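Local coordinates for putative phophotriesterase (Proteus mirabilis, PDB 3RHG), which probably hydrolyses ester bonds, as a zinc-dependent member of the phosphotriesterase family with two divalent metal ions per subunit, at residues A[269-274]-A[317-322]; A[276-281]-A[323-328]. One frame throughout, in Å; residues are numbered along the deposited sequence.

Interaction 1: residues A[269-274]-A[317-322]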
# COMPACT_ATOMS: atom_id res chain seq x y z
N SER A 269 -3.77 -3.39 5.94
CA SER A 269 -2.47 -3.59 5.33
C SER A 269 -2.08 -5.05 5.45
O SER A 269 -2.63 -5.79 6.27
CB SER A 269 -1.41 -2.73 6.00
OG SER A 269 -1.15 -3.21 7.31
N VAL A 270 -1.13 -5.47 4.63
CA VAL A 270 -0.59 -6.81 4.74
C VAL A 270 -0.08 -7.08 6.15
O VAL A 270 -0.39 -8.12 6.73
CB VAL A 270 0.51 -7.08 3.68
CG1 VAL A 270 1.17 -8.43 3.95
CG2 VAL A 270 -0.10 -7.04 2.25
N MET A 271 0.72 -6.16 6.71
CA MET A 271 1.24 -6.37 8.06
C MET A 271 0.13 -6.46 9.10
O MET A 271 0.26 -7.21 10.07
CB MET A 271 2.27 -5.30 8.46
CG MET A 271 3.58 -5.37 7.68
SD MET A 271 4.34 -7.01 7.62
CE MET A 271 4.81 -7.24 9.33
N ASP A 272 -0.96 -5.70 8.93
CA ASP A 272 -2.12 -5.82 9.83
C ASP A 272 -2.61 -7.26 9.81
O ASP A 272 -2.96 -7.84 10.84
CB ASP A 272 -3.32 -4.96 9.37
CG ASP A 272 -3.15 -3.46 9.60
OD1 ASP A 272 -2.41 -3.05 10.53
OD2 ASP A 272 -3.82 -2.68 8.84
N THR A 273 -2.71 -7.82 8.62
CA THR A 273 -3.30 -9.17 8.47
C THR A 273 -2.31 -10.25 8.92
O THR A 273 -2.71 -11.27 9.47
CB THR A 273 -3.79 -9.36 7.05
OG1 THR A 273 -4.87 -8.43 6.86
CG2 THR A 273 -4.33 -10.78 6.83
N VAL A 274 -1.01 -10.01 8.72
CA VAL A 274 0.01 -10.90 9.29
C VAL A 274 -0.22 -11.03 10.80
O VAL A 274 -0.25 -12.14 11.33
CB VAL A 274 1.44 -10.38 9.01
CG1 VAL A 274 2.48 -11.18 9.79
CG2 VAL A 274 1.74 -10.45 7.50
N LEU A 317 3.28 -15.89 3.43
CA LEU A 317 3.79 -17.02 4.22
C LEU A 317 5.18 -16.73 4.79
O LEU A 317 5.50 -17.19 5.90
CB LEU A 317 3.78 -18.34 3.41
CG LEU A 317 2.38 -18.81 2.97
CD1 LEU A 317 2.45 -20.21 2.34
CD2 LEU A 317 1.39 -18.80 4.12
N SER A 318 6.01 -15.98 4.05
CA SER A 318 7.34 -15.57 4.55
C SER A 318 7.21 -14.60 5.71
O SER A 318 7.97 -14.67 6.69
CB SER A 318 8.16 -14.88 3.44
OG SER A 318 8.61 -15.82 2.51
N LEU A 319 6.26 -13.67 5.59
CA LEU A 319 6.01 -12.75 6.67
C LEU A 319 5.54 -13.47 7.94
O LEU A 319 5.95 -13.09 9.05
CB LEU A 319 5.00 -11.68 6.24
CG LEU A 319 5.50 -10.70 5.16
CD1 LEU A 319 4.40 -9.68 4.77
CD2 LEU A 319 6.80 -10.01 5.61
N LEU A 320 4.70 -14.49 7.80
CA LEU A 320 4.30 -15.29 8.98
C LEU A 320 5.48 -15.98 9.63
O LEU A 320 5.55 -16.08 10.85
CB LEU A 320 3.23 -16.32 8.62
CG LEU A 320 1.83 -15.82 8.27
CD1 LEU A 320 0.94 -17.01 7.81
CD2 LEU A 320 1.22 -15.08 9.48
N ALA A 321 6.40 -16.48 8.80
CA ALA A 321 7.60 -17.14 9.31
C ALA A 321 8.45 -16.16 10.13
O ALA A 321 8.94 -16.50 11.21
CB ALA A 321 8.39 -17.72 8.17
N GLN A 322 8.62 -14.95 9.61
CA GLN A 322 9.39 -13.92 10.31
C GLN A 322 8.72 -13.54 11.63
O GLN A 322 9.39 -13.23 12.62
CB GLN A 322 9.60 -12.69 9.41
CG GLN A 322 10.40 -11.59 10.06
CD GLN A 322 11.85 -12.01 10.35
OE1 GLN A 322 12.42 -12.84 9.65
NE2 GLN A 322 12.44 -11.43 11.40
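Leu319 is the first residue of 317-322 to touch the other helix, and it meets three side chains there. Its CD1 methyl lies 3.6 Å from Val270 CG1. The same CD1 is 3.9 Å from Met271 SD. Lower on the side chain, Leu319 CB rests 3.7 Å from Val274 CG2. Leu319 crosses each of the three at about a right angle. Val270 and Val274 are four residues apart, so it covers about one turn of the neighbouring helix. The bend in the Met271 chain at chi2 (-50°) carries its sulfur over to Leu319, although its CB does not point that way. Val274 has CG1 anti to the backbone N (chi1 170°). CG2 then faces the Leu319 side chain, and CG1 lies between the Leu319 carbonyl and Leu320 CD2.

The contact joins helices 270-282 and 311-322 in the C-terminal part of the (beta/alpha)8 TIM barrel of this amidohydrolase family. Helix 270-282 lies between the seventh and eighth barrel strands, and helix 311-322 follows the eighth. The axes of the short segments 270-274 and 317-322 come within 10.2 Å, with 55° between their directions. Phe316 of helix 311-322 also packs on Val270 and Val274. Tyr39 of the second subunit lies on Leu319, and its Tyr60 lies on Val270, so the dimer partner reaches this contact.

One residue on, Leu320 takes the C-terminal side of Val274. Its CD2 is 3.8 Å from Val274 O and 4.1 Å from Val274 CG1. The two side chains slide past each other in opposite directions. Ile330 and Leu333 of helix 327-333 also touch Leu320. At the start of the facing helix, Ser269 and Asp272 form a capping box: Asp272 N donates to Ser269 OG and Ser269 N to Asp272 OD2.

Interaction 2: residues A[276-281]-A[323-328]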
# COMPACT_ATOMS: atom_id res chain seq x y z
N ALA A 276 -3.01 -10.31 12.60
CA ALA A 276 -4.31 -10.89 12.91
C ALA A 276 -4.23 -12.43 12.76
O ALA A 276 -4.66 -13.16 13.64
CB ALA A 276 -5.39 -10.33 11.98
N VAL A 277 -3.69 -12.89 11.62
CA VAL A 277 -3.61 -14.33 11.36
C VAL A 277 -2.65 -15.01 12.35
O VAL A 277 -2.96 -16.07 12.90
CB VAL A 277 -3.21 -14.61 9.88
CG1 VAL A 277 -2.81 -16.08 9.67
CG2 VAL A 277 -4.34 -14.16 8.93
N ALA A 278 -1.51 -14.38 12.59
CA ALA A 278 -0.52 -14.95 13.54
C ALA A 278 -1.18 -15.09 14.91
O ALA A 278 -1.02 -16.12 15.57
CB ALA A 278 0.73 -14.07 13.65
N THR A 279 -1.91 -14.06 15.33
CA THR A 279 -2.56 -14.11 16.65
C THR A 279 -3.62 -15.22 16.75
O THR A 279 -3.70 -15.94 17.76
CB THR A 279 -3.09 -12.73 17.07
OG1 THR A 279 -1.98 -11.82 17.13
CG2 THR A 279 -3.77 -12.78 18.44
N LEU A 280 -4.43 -15.37 15.71
CA LEU A 280 -5.40 -16.45 15.70
C LEU A 280 -4.72 -17.81 15.78
O LEU A 280 -5.21 -18.71 16.45
CB LEU A 280 -6.28 -16.37 14.44
CG LEU A 280 -7.29 -15.20 14.41
CD1 LEU A 280 -8.07 -15.24 13.09
CD2 LEU A 280 -8.25 -15.24 15.61
N ILE A 281 -3.61 -17.98 15.06
CA ILE A 281 -2.86 -19.26 15.11
C ILE A 281 -2.37 -19.50 16.52
O ILE A 281 -2.43 -20.63 17.03
CB ILE A 281 -1.67 -19.26 14.09
CG1 ILE A 281 -2.24 -19.21 12.66
CG2 ILE A 281 -0.70 -20.44 14.35
CD1 ILE A 281 -1.22 -18.91 11.57
N ARG A 323 7.39 -13.60 11.62
CA ARG A 323 6.56 -13.31 12.78
C ARG A 323 6.58 -14.48 13.80
O ARG A 323 5.98 -14.40 14.87
CB ARG A 323 5.13 -12.95 12.32
CG ARG A 323 4.05 -12.90 13.40
CD ARG A 323 4.35 -11.93 14.54
NE ARG A 323 3.20 -11.85 15.44
CZ ARG A 323 2.86 -12.79 16.31
NH1 ARG A 323 3.61 -13.88 16.46
NH2 ARG A 323 1.79 -12.64 17.07
N GLY A 324 7.29 -15.55 13.46
CA GLY A 324 7.53 -16.64 14.43
C GLY A 324 6.54 -17.80 14.42
O GLY A 324 6.53 -18.64 15.33
N ILE A 325 5.70 -17.85 13.40
CA ILE A 325 4.74 -18.96 13.27
C ILE A 325 5.45 -20.21 12.76
O ILE A 325 6.32 -20.13 11.87
CB ILE A 325 3.59 -18.58 12.33
CG1 ILE A 325 2.85 -17.34 12.86
CG2 ILE A 325 2.62 -19.74 12.15
CD1 ILE A 325 2.22 -17.53 14.24
N ASP A 326 5.10 -21.36 13.34
CA ASP A 326 5.75 -22.64 13.05
C ASP A 326 5.58 -23.04 11.57
O ASP A 326 4.51 -22.87 10.99
CB ASP A 326 5.16 -23.72 13.95
CG ASP A 326 6.08 -24.94 14.11
OD1 ASP A 326 6.60 -25.46 13.09
OD2 ASP A 326 6.26 -25.38 15.26
N LYS A 327 6.63 -23.56 10.98
CA LYS A 327 6.60 -23.99 9.62
C LYS A 327 5.53 -25.03 9.38
O LYS A 327 4.95 -25.06 8.34
CB LYS A 327 7.97 -24.51 9.21
CG LYS A 327 7.96 -25.36 7.98
CD LYS A 327 9.35 -25.61 7.45
CE LYS A 327 9.36 -26.63 6.36
NZ LYS A 327 8.97 -26.04 5.08
N THR A 328 5.28 -25.89 10.34
CA THR A 328 4.29 -26.95 10.16
C THR A 328 2.90 -26.37 9.92
O THR A 328 2.12 -26.91 9.13
CB THR A 328 4.27 -27.94 11.35
OG1 THR A 328 4.01 -27.24 12.57
CG2 THR A 328 5.59 -28.65 11.46
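Ala278 meets the flat end of Arg323 face on. Its CB methyl sits 3.6 Å above the guanidinium plane, over the centre of the group. The arginine chain is bent at chi2 (57°), which folds the guanidinium back over the methyl while CG stays 3.5 Å from Ala278 CB. Salt bridges from NE to Glu275 and from NH1 to Glu282 hold the group along helix 270-282. Thr279 OG1 stands obliquely to it, 3.9 Å from Arg323 NH2. The hydrogen bond of this hydroxyl is with Glu275 O instead.

Helix 311-322 ends here in a Schellman motif. Gly324 has the positive phi (93°) that turns the chain, and Asp326 then caps the next helix through OD1, which accepts from Thr328 N. Between these two residues the side chain of Ile325 faces helix 270-282.

The CD1 branch of Ile325 lies 3.8 Å from both CB and O of Ala278. The other branch, CG2, is 4.0 Å from Ile281 CD1, and the two isoleucines cross obliquely. Ile329 and Leu333 of helix 327-333 extend the apolar surface around Ile281, while Ile330 touches Ile325.

Overall arrangement
The centres of interactions 1 and 2 are 9 Å apart, on the same side of the chain's centre. Both use helix 270-282: interaction 1 its first turn, interaction 2 the turns after it. The partners also follow in order, from the end of helix 311-322 through the turn into helix 327-333. The segments therefore alternate along the chain, as 269-274, 276-281, 317-322 and 323-328. The contacts touch directly, with a probable hydrogen bond from Ile325 N to Leu320 O and packing of Val274 on Arg323. Together they join helix 270-282 to the end of helix 311-322 and the turn into helix 327-333, on the outside of the barrel, away from the annotated metal and benzoate sites.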